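Local structure of 5'-Methylthioadenosine Nucleosidase (Arabidopsis thaliana, 2H8G) at residues S27-I33 and L72-C78; G128-L132 and L170-R174; F138-R142 and Q186-I191; F159-L164 and N263-L267. The protein is a nucleosidase of the phosphorylase superfamily, modelled here as a two-chain assembly with adenine bound in a pocket. All blocks are in the same frame, centred on the assembly; numbering follows the deposited sequence.

Interaction 1 of 4, residues S27-I33 and L72-C78; sequences SSVVFVI and LRINVVC
Two neighbouring strands, 28-32 and 72-78, run parallel and in register in the mixed sheet of the phosphorylase-superfamily domain. Their axes approach to 4.6 Å at an angle of 20°. S28 faces R73, V29 faces I74, V30 faces N75, F31 faces V76 and V32 faces V77, with CA-CA spacings of 4.6 to 5.3 Å. The hydrogen-bond ladder starts at S27, whose O takes R73 N at 2.8 Å. S28 sends its side chain (chi1 p) to the same face as N75. A water links them weakly, 3.2 Å from S28 OG and 3.3 Å from N75 OD1. V29 bonds twice: V29 N to R73 O at 3.0 Å, and V29 O to N75 N at 2.9 Å. V30 CG1 meets V77 CG2 at 4.0 Å. F31 N to N75 O and F31 O to V77 N are both 2.8 Å. F31 (m) turns to the face of V29, where F31 CB lies 4.1 Å from V76 CG2. V32 CG2 touches V77 CG2 at 3.9 Å. I33 N ends the ladder on V77 O at 3.0 Å, and I33 CD1 packs on V76 CG1 at 3.9 Å. The backbone thus sets the register. The face of V29, F31, I74 and V76 is apolar, with helices 36-45 and 233-259 packing on it, while the other mixes valines with S28, R73 and N75.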
# COMPACT_ATOMS: atom_id res chain seq x y z
N SER A 27 -23.72 13.19 -6.55
CA SER A 27 -24.76 12.24 -6.16
C SER A 27 -24.28 11.15 -5.21
O SER A 27 -25.08 10.56 -4.49
CB SER A 27 -25.38 11.59 -7.41
OG SER A 27 -24.42 10.82 -8.11
N SER A 28 -22.98 10.89 -5.21
CA SER A 28 -22.44 9.85 -4.34
C SER A 28 -21.10 10.25 -3.73
O SER A 28 -20.25 10.84 -4.40
CB SER A 28 -22.27 8.54 -5.10
OG SER A 28 -21.29 8.65 -6.12
N VAL A 29 -20.93 9.93 -2.46
CA VAL A 29 -19.71 10.23 -1.73
C VAL A 29 -19.25 8.98 -1.00
O VAL A 29 -20.06 8.26 -0.44
CB VAL A 29 -19.93 11.33 -0.68
CG1 VAL A 29 -18.63 11.63 0.06
CG2 VAL A 29 -20.48 12.59 -1.34
N VAL A 30 -17.94 8.73 -1.02
CA VAL A 30 -17.39 7.59 -0.31
C VAL A 30 -16.41 8.10 0.73
O VAL A 30 -15.50 8.87 0.41
CB VAL A 30 -16.61 6.62 -1.24
CG1 VAL A 30 -15.81 5.63 -0.41
CG2 VAL A 30 -17.58 5.86 -2.14
N PHE A 31 -16.62 7.69 1.98
CA PHE A 31 -15.71 8.05 3.06
C PHE A 31 -14.80 6.85 3.24
O PHE A 31 -15.28 5.72 3.36
CB PHE A 31 -16.44 8.27 4.39
CG PHE A 31 -17.05 9.63 4.55
CD1 PHE A 31 -18.27 9.94 3.95
CD2 PHE A 31 -16.42 10.60 5.33
CE1 PHE A 31 -18.85 11.19 4.12
CE2 PHE A 31 -16.99 11.86 5.50
CZ PHE A 31 -18.21 12.16 4.90
N VAL A 32 -13.49 7.08 3.25
CA VAL A 32 -12.54 6.01 3.49
C VAL A 32 -12.05 6.30 4.90
O VAL A 32 -11.45 7.35 5.14
CB VAL A 32 -11.35 6.05 2.50
CG1 VAL A 32 -10.29 5.04 2.93
CG2 VAL A 32 -11.84 5.73 1.10
N ILE A 33 -12.34 5.40 5.83
CA ILE A 33 -11.98 5.57 7.23
C ILE A 33 -11.26 4.33 7.74
O ILE A 33 -11.78 3.22 7.68
CB ILE A 33 -13.25 5.85 8.07
CG1 ILE A 33 -13.96 7.09 7.50
CG2 ILE A 33 -12.89 6.08 9.54
CD1 ILE A 33 -15.25 7.48 8.21
N LEU A 72 -27.95 12.87 -1.52
CA LEU A 72 -26.64 12.23 -1.61
C LEU A 72 -26.60 10.79 -1.11
O LEU A 72 -27.14 10.47 -0.05
CB LEU A 72 -25.60 13.04 -0.81
CG LEU A 72 -25.10 14.37 -1.37
CD1 LEU A 72 -24.18 15.02 -0.34
CD2 LEU A 72 -24.34 14.13 -2.67
N ARG A 73 -25.96 9.93 -1.89
CA ARG A 73 -25.79 8.54 -1.51
C ARG A 73 -24.50 8.57 -0.71
O ARG A 73 -23.49 9.08 -1.18
CB ARG A 73 -25.62 7.65 -2.74
CG ARG A 73 -26.88 7.46 -3.56
CD ARG A 73 -26.61 6.59 -4.78
NE ARG A 73 -27.85 6.20 -5.46
CZ ARG A 73 -28.77 5.41 -4.93
NH1 ARG A 73 -28.61 4.92 -3.70
NH2 ARG A 73 -29.87 5.10 -5.61
N ILE A 74 -24.54 8.03 0.51
CA ILE A 74 -23.35 8.03 1.35
C ILE A 74 -22.83 6.62 1.60
O ILE A 74 -23.56 5.76 2.08
CB ILE A 74 -23.62 8.69 2.71
CG1 ILE A 74 -24.15 10.11 2.50
CG2 ILE A 74 -22.34 8.72 3.54
CD1 ILE A 74 -24.50 10.83 3.79
N ASN A 75 -21.57 6.41 1.27
CA ASN A 75 -20.93 5.12 1.49
C ASN A 75 -19.74 5.35 2.41
O ASN A 75 -19.01 6.33 2.26
CB ASN A 75 -20.46 4.52 0.16
CG ASN A 75 -21.61 4.11 -0.74
OD1 ASN A 75 -21.69 4.52 -1.90
ND2 ASN A 75 -22.51 3.29 -0.21
N VAL A 76 -19.57 4.47 3.39
CA VAL A 76 -18.45 4.57 4.31
C VAL A 76 -17.75 3.22 4.28
O VAL A 76 -18.37 2.19 4.54
CB VAL A 76 -18.91 4.86 5.76
CG1 VAL A 76 -17.70 4.89 6.69
CG2 VAL A 76 -19.64 6.19 5.81
N VAL A 77 -16.46 3.21 3.95
CA VAL A 77 -15.72 1.97 3.87
C VAL A 77 -14.54 1.94 4.84
O VAL A 77 -13.82 2.92 4.98
CB VAL A 77 -15.21 1.71 2.44
CG1 VAL A 77 -16.40 1.67 1.49
CG2 VAL A 77 -14.24 2.80 2.02
N CYS A 78 -14.38 0.80 5.51
CA CYS A 78 -13.32 0.60 6.49
C CYS A 78 -12.61 -0.71 6.18
O CYS A 78 -13.26 -1.68 5.77
CB CYS A 78 -13.90 0.53 7.90
SG CYS A 78 -14.90 1.94 8.37
O HOH W 1 -20.15 6.19 -4.35

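Interaction 2 of 4, residues G128-L132 and L170-R174; sequences GDVFL and LKIGR
Strand 130-132 and the weakly bonded start of strand 171-177 (about 171-174) meet in the parallel sense but diverge strongly. Their axes come within 4.7 Å at an angle of 64°. F131 lies beside K171 (CA-CA 5.0 Å) and L132 beside I172. One direct hydrogen bond joins them, L132 N to K171 O at 2.9 Å. A water donates to V130 O (2.7 Å) and accepts from K171 N (2.9 Å). Two CA-H...O contacts add to this: F131 CA to K171 O at 3.4 Å and I172 CA to L132 O at 3.1 Å. F131 (chi1 m) turns one ring face to K171, whose CB sits 3.7 Å from the ring centroid in a CH-pi contact. L132 CB meets L170 CB at 4.3 Å, and L132 also packs on helix 162-168. K171 NZ stays 4.6 Å from D129 OD2, beyond a salt bridge; D129 OD2 accepts a bond from N126 N. This is the frayed beginning of a parallel pair in the mixed sheet, held by one direct bond and one water bridge, with the K171-F131 contact adding packing.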
# COMPACT_ATOMS: atom_id res chain seq x y z
N GLY A 128 -7.89 18.43 19.01
CA GLY A 128 -9.29 18.67 18.73
C GLY A 128 -9.57 19.36 17.41
O GLY A 128 -10.70 19.34 16.93
N ASP A 129 -8.55 19.98 16.81
CA ASP A 129 -8.73 20.66 15.54
C ASP A 129 -9.02 19.65 14.43
O ASP A 129 -8.42 18.59 14.38
CB ASP A 129 -7.47 21.42 15.12
CG ASP A 129 -7.23 22.66 15.94
OD1 ASP A 129 -8.17 23.17 16.58
OD2 ASP A 129 -6.07 23.14 15.93
N VAL A 130 -9.96 20.00 13.55
CA VAL A 130 -10.26 19.15 12.42
C VAL A 130 -9.79 19.96 11.22
O VAL A 130 -10.36 21.00 10.89
CB VAL A 130 -11.76 18.85 12.27
CG1 VAL A 130 -11.97 17.95 11.05
CG2 VAL A 130 -12.28 18.17 13.53
N PHE A 131 -8.73 19.47 10.59
CA PHE A 131 -8.11 20.12 9.44
C PHE A 131 -8.60 19.66 8.08
O PHE A 131 -8.97 18.50 7.90
CB PHE A 131 -6.59 19.87 9.45
CG PHE A 131 -5.81 20.78 10.35
CD1 PHE A 131 -5.86 20.64 11.74
CD2 PHE A 131 -4.98 21.75 9.80
CE1 PHE A 131 -5.09 21.46 12.56
CE2 PHE A 131 -4.21 22.57 10.62
CZ PHE A 131 -4.26 22.43 11.99
N LEU A 132 -8.55 20.58 7.12
CA LEU A 132 -8.87 20.28 5.73
C LEU A 132 -7.45 20.26 5.15
O LEU A 132 -6.72 21.23 5.32
CB LEU A 132 -9.68 21.41 5.10
CG LEU A 132 -10.23 21.15 3.70
CD1 LEU A 132 -11.22 19.99 3.73
CD2 LEU A 132 -10.91 22.41 3.19
N LEU A 170 -12.25 25.79 8.39
CA LEU A 170 -11.40 24.78 8.98
C LEU A 170 -9.96 25.20 8.75
O LEU A 170 -9.66 25.90 7.78
CB LEU A 170 -11.65 23.43 8.31
CG LEU A 170 -13.08 22.87 8.40
CD1 LEU A 170 -13.19 21.58 7.60
CD2 LEU A 170 -13.43 22.63 9.86
N LYS A 171 -9.07 24.81 9.66
CA LYS A 171 -7.66 25.12 9.48
C LYS A 171 -7.18 24.24 8.35
O LYS A 171 -7.78 23.20 8.06
CB LYS A 171 -6.88 24.81 10.76
CG LYS A 171 -7.29 25.67 11.94
CD LYS A 171 -6.64 25.18 13.22
CE LYS A 171 -7.28 25.84 14.42
NZ LYS A 171 -7.11 27.32 14.41
N ILE A 172 -6.11 24.65 7.68
CA ILE A 172 -5.58 23.87 6.58
C ILE A 172 -4.08 23.66 6.76
O ILE A 172 -3.42 24.42 7.47
CB ILE A 172 -5.86 24.56 5.21
CG1 ILE A 172 -5.52 23.61 4.07
CG2 ILE A 172 -5.05 25.84 5.11
CD1 ILE A 172 -6.02 24.06 2.70
N GLY A 173 -3.55 22.62 6.13
CA GLY A 173 -2.14 22.34 6.24
C GLY A 173 -1.78 21.12 5.42
O GLY A 173 -2.66 20.43 4.90
N ARG A 174 -0.48 20.86 5.30
CA ARG A 174 0.01 19.71 4.56
C ARG A 174 0.02 18.50 5.48
O ARG A 174 0.30 18.62 6.68
CB ARG A 174 1.42 19.99 4.03
CG ARG A 174 2.16 18.75 3.54
CD ARG A 174 3.48 19.10 2.87
NE ARG A 174 3.26 19.84 1.63
CZ ARG A 174 4.24 20.29 0.85
NH1 ARG A 174 5.51 20.09 1.19
NH2 ARG A 174 3.95 20.93 -0.27
O HOH W 2 -10.13 23.46 12.04

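Interaction 3 of 4, residues F138-R142 and Q186-I191; sequences FHDRR and QDETLI
The chain leaves strand 130-138 at F138 and runs as an irregular loop through R142, against one side of the helical segment 186-191. No direct hydrogen bond joins the two. Q186 (chi1 t) points toward the loop, and Q186 CG lies over one face of the R142 guanidinium, 3.3 Å from R142 CD. D187 (m) works through a water, which donates to D187 OD1 (2.7 Å) and H139 O (2.7 Å) and accepts from R142 NH1 (2.9 Å). D187 OD2 forms a salt bridge with R142 of the second subunit, and R142 forms the reciprocal one with D187 of that subunit. L190 (m) sits nearest the loop backbone, its CA 5.9 Å from the CA of H139. L190 CD1 reaches H139 O at 3.3 Å and R142 CD at 3.5 Å. I191 (m) covers one face of the H139 ring (chi1 p), with I191 CD1 3.8 Å from the ring centroid in a CH-pi contact. The intersubunit bridges put this loop-helix contact at the dimer interface, with the H139 side chain about 6 Å from the bound adenine.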
# COMPACT_ATOMS: atom_id res chain seq x y z
N PHE A 138 4.50 11.55 1.48
CA PHE A 138 4.94 10.41 2.30
C PHE A 138 6.27 10.83 2.92
O PHE A 138 7.06 11.52 2.27
CB PHE A 138 5.27 9.16 1.47
CG PHE A 138 4.08 8.45 0.89
CD1 PHE A 138 3.64 8.75 -0.39
CD2 PHE A 138 3.45 7.43 1.60
CE1 PHE A 138 2.59 8.03 -0.97
CE2 PHE A 138 2.39 6.71 1.03
CZ PHE A 138 1.97 7.01 -0.25
N HIS A 139 6.54 10.42 4.15
CA HIS A 139 7.82 10.73 4.78
C HIS A 139 8.67 9.49 5.01
O HIS A 139 9.82 9.60 5.44
CB HIS A 139 7.65 11.49 6.10
CG HIS A 139 6.69 10.85 7.06
ND1 HIS A 139 7.01 9.74 7.82
CD2 HIS A 139 5.42 11.18 7.39
CE1 HIS A 139 5.97 9.42 8.58
NE2 HIS A 139 4.99 10.27 8.33
N ASP A 140 8.14 8.31 4.69
CA ASP A 140 8.89 7.07 4.91
C ASP A 140 9.18 6.22 3.68
O ASP A 140 9.41 5.01 3.79
CB ASP A 140 8.19 6.22 5.98
CG ASP A 140 6.86 5.65 5.51
OD1 ASP A 140 6.31 6.14 4.50
OD2 ASP A 140 6.37 4.70 6.17
N ARG A 141 9.15 6.83 2.50
CA ARG A 141 9.47 6.09 1.28
C ARG A 141 10.71 6.80 0.74
O ARG A 141 10.63 7.60 -0.19
CB ARG A 141 8.32 6.15 0.27
CG ARG A 141 6.98 5.77 0.86
CD ARG A 141 6.00 5.31 -0.21
NE ARG A 141 5.87 6.27 -1.29
CZ ARG A 141 5.11 6.07 -2.37
NH1 ARG A 141 4.43 4.93 -2.49
NH2 ARG A 141 5.06 6.98 -3.33
N ARG A 142 11.85 6.50 1.36
CA ARG A 142 13.11 7.13 1.01
C ARG A 142 13.89 6.38 -0.05
O ARG A 142 14.36 5.27 0.18
CB ARG A 142 13.99 7.26 2.26
CG ARG A 142 13.29 7.89 3.48
CD ARG A 142 14.23 7.93 4.68
NE ARG A 142 14.81 6.60 4.92
CZ ARG A 142 14.28 5.67 5.70
NH1 ARG A 142 13.15 5.89 6.36
NH2 ARG A 142 14.86 4.47 5.78
N GLN A 186 14.85 9.69 11.47
CA GLN A 186 14.85 9.86 10.02
C GLN A 186 13.50 10.43 9.56
O GLN A 186 13.46 11.30 8.69
CB GLN A 186 15.12 8.52 9.33
CG GLN A 186 15.19 8.58 7.81
CD GLN A 186 16.20 9.58 7.29
OE1 GLN A 186 15.93 10.79 7.22
NE2 GLN A 186 17.38 9.10 6.92
N ASP A 187 12.41 9.94 10.14
CA ASP A 187 11.08 10.43 9.78
C ASP A 187 10.97 11.92 10.11
O ASP A 187 10.51 12.72 9.31
CB ASP A 187 9.98 9.71 10.56
CG ASP A 187 9.91 8.22 10.26
OD1 ASP A 187 10.29 7.80 9.14
OD2 ASP A 187 9.44 7.47 11.14
N GLU A 188 11.39 12.27 11.33
CA GLU A 188 11.33 13.64 11.81
C GLU A 188 12.05 14.64 10.91
O GLU A 188 11.52 15.70 10.61
CB GLU A 188 11.90 13.71 13.23
CG GLU A 188 11.90 15.11 13.84
CD GLU A 188 12.36 15.11 15.29
OE1 GLU A 188 13.39 14.47 15.59
OE2 GLU A 188 11.70 15.76 16.12
N THR A 189 13.26 14.29 10.49
CA THR A 189 14.04 15.18 9.63
C THR A 189 13.28 15.50 8.34
O THR A 189 13.26 16.64 7.88
CB THR A 189 15.40 14.55 9.25
OG1 THR A 189 16.15 14.29 10.44
CG2 THR A 189 16.19 15.50 8.35
N LEU A 190 12.64 14.48 7.77
CA LEU A 190 11.89 14.63 6.54
C LEU A 190 10.57 15.38 6.72
O LEU A 190 10.18 16.16 5.87
CB LEU A 190 11.67 13.25 5.92
CG LEU A 190 12.99 12.56 5.56
CD1 LEU A 190 12.76 11.11 5.19
CD2 LEU A 190 13.66 13.32 4.42
N ILE A 191 9.89 15.14 7.84
CA ILE A 191 8.63 15.82 8.11
C ILE A 191 8.87 17.31 8.33
O ILE A 191 8.14 18.15 7.80
CB ILE A 191 7.93 15.22 9.35
CG1 ILE A 191 7.47 13.79 9.04
CG2 ILE A 191 6.74 16.08 9.75
CD1 ILE A 191 6.97 13.01 10.24
O HOH W 3 11.69 8.32 6.95

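Interaction 4 of 4, residues F159-L164 and N263-L267; sequences FSTPNL and NLSDL
The chain ends here on the start of a helix. L164 N gives its hydrogen to L267 O at 2.8 Å. N163 (chi1 m) binds the tail through N163 ND2 to D266 O at 3.1 Å. N163 N adds a weak bond of 3.4 Å to L267 OXT. The C-terminal carboxylate therefore accepts amides from the first turn of helix 162-168. T161 holds the N-cap position, but its side chain makes no capping bond. A water donates to S160 O (2.9 Å) and L264 O (2.8 Å), joining the loop before the helix to the 3-10 segment 264-266. Apolar contacts lie further out. The F159 side chain (t) points toward the tail, with F159 CE2 3.9 Å from L267 CD1 and F159 CZ 4.1 Å from L264 CB. T161 CG2 meets L267 CB at 3.9 Å. The tail touches both the start of helix 162-168 and, through L267 on I259, helix 233-259. L164 packs on V255 and F258 of that same long helix, while T161 and L164 touch L132 of strand 130-138.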
# COMPACT_ATOMS: atom_id res chain seq x y z
N PHE A 159 -8.29 17.92 -3.56
CA PHE A 159 -9.22 18.63 -4.43
C PHE A 159 -9.51 19.99 -3.81
O PHE A 159 -9.72 20.09 -2.60
CB PHE A 159 -10.51 17.82 -4.57
CG PHE A 159 -11.45 18.37 -5.60
CD1 PHE A 159 -11.16 18.27 -6.95
CD2 PHE A 159 -12.64 18.98 -5.21
CE1 PHE A 159 -12.05 18.76 -7.91
CE2 PHE A 159 -13.53 19.48 -6.16
CZ PHE A 159 -13.23 19.37 -7.51
N SER A 160 -9.52 21.03 -4.64
CA SER A 160 -9.78 22.38 -4.16
C SER A 160 -11.24 22.59 -3.75
O SER A 160 -12.15 22.38 -4.55
CB SER A 160 -9.40 23.39 -5.24
OG SER A 160 -9.51 24.72 -4.77
N THR A 161 -11.45 23.01 -2.51
CA THR A 161 -12.79 23.27 -1.99
C THR A 161 -12.81 24.62 -1.28
O THR A 161 -13.05 24.71 -0.07
CB THR A 161 -13.24 22.16 -1.00
OG1 THR A 161 -12.32 22.10 0.10
CG2 THR A 161 -13.27 20.81 -1.69
N PRO A 162 -12.56 25.70 -2.03
CA PRO A 162 -12.54 27.06 -1.48
C PRO A 162 -13.80 27.50 -0.76
O PRO A 162 -13.73 28.12 0.31
CB PRO A 162 -12.24 27.92 -2.71
CG PRO A 162 -12.91 27.15 -3.81
CD PRO A 162 -12.48 25.73 -3.50
N ASN A 163 -14.97 27.19 -1.32
CA ASN A 163 -16.23 27.58 -0.70
C ASN A 163 -16.48 26.83 0.60
O ASN A 163 -17.01 27.39 1.56
CB ASN A 163 -17.40 27.37 -1.66
CG ASN A 163 -17.34 28.29 -2.86
OD1 ASN A 163 -17.04 29.48 -2.72
ND2 ASN A 163 -17.64 27.76 -4.03
N LEU A 164 -16.10 25.56 0.63
CA LEU A 164 -16.28 24.74 1.83
C LEU A 164 -15.45 25.35 2.96
O LEU A 164 -15.93 25.49 4.08
CB LEU A 164 -15.82 23.30 1.56
CG LEU A 164 -15.89 22.27 2.70
CD1 LEU A 164 -15.75 20.88 2.11
CD2 LEU A 164 -14.80 22.52 3.72
N ASN A 263 -22.41 20.85 -7.09
CA ASN A 263 -21.66 20.06 -8.05
C ASN A 263 -20.19 20.29 -7.70
O ASN A 263 -19.87 21.22 -6.96
CB ASN A 263 -21.95 20.48 -9.49
CG ASN A 263 -21.81 21.96 -9.71
OD1 ASN A 263 -20.79 22.56 -9.39
ND2 ASN A 263 -22.85 22.57 -10.27
N LEU A 264 -19.30 19.45 -8.21
CA LEU A 264 -17.88 19.57 -7.90
C LEU A 264 -17.29 20.97 -8.01
O LEU A 264 -16.43 21.35 -7.21
CB LEU A 264 -17.07 18.61 -8.79
CG LEU A 264 -17.26 17.13 -8.43
CD1 LEU A 264 -16.61 16.27 -9.50
CD2 LEU A 264 -16.64 16.84 -7.07
N SER A 265 -17.75 21.75 -8.98
CA SER A 265 -17.24 23.10 -9.17
C SER A 265 -17.74 24.09 -8.12
O SER A 265 -17.16 25.17 -7.96
CB SER A 265 -17.61 23.62 -10.57
OG SER A 265 -19.01 23.73 -10.73
N ASP A 266 -18.80 23.74 -7.39
CA ASP A 266 -19.35 24.63 -6.37
C ASP A 266 -18.74 24.40 -4.99
O ASP A 266 -19.11 25.08 -4.03
CB ASP A 266 -20.87 24.45 -6.25
CG ASP A 266 -21.61 24.71 -7.55
OD1 ASP A 266 -21.29 25.71 -8.23
OD2 ASP A 266 -22.52 23.93 -7.88
N LEU A 267 -17.81 23.46 -4.88
CA LEU A 267 -17.18 23.15 -3.60
C LEU A 267 -16.19 24.19 -3.07
O LEU A 267 -15.97 24.19 -1.84
CB LEU A 267 -16.49 21.78 -3.67
CG LEU A 267 -17.40 20.59 -3.97
CD1 LEU A 267 -16.60 19.30 -3.78
CD2 LEU A 267 -18.60 20.60 -3.04
OXT LEU A 267 -15.63 24.98 -3.86
O HOH W 4 -14.11 22.77 -6.65

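Interaction 1 is the most buried of the four and has the fullest backbone ladder. Interaction 2 belongs to the same sheet, with its centre about 21 Å away, but is only partly buried and loosely paired. Interaction 4 touches interaction 2 directly: L132 CD2 lies 3.4 Å from T161 OG1 and 3.9 Å from L164 CD2. Helix 162-168 of interaction 4 precedes strand 171-177 of interaction 2. Interaction 3 lies across the chain's centre from interaction 1, their centres about 30 Å apart. Interaction 1 rests on six direct backbone bonds, interaction 2 on one and a water, interaction 4 largely on the terminal carboxylate, and interaction 3 on a water bridge and packing, beside salt bridges to the second subunit.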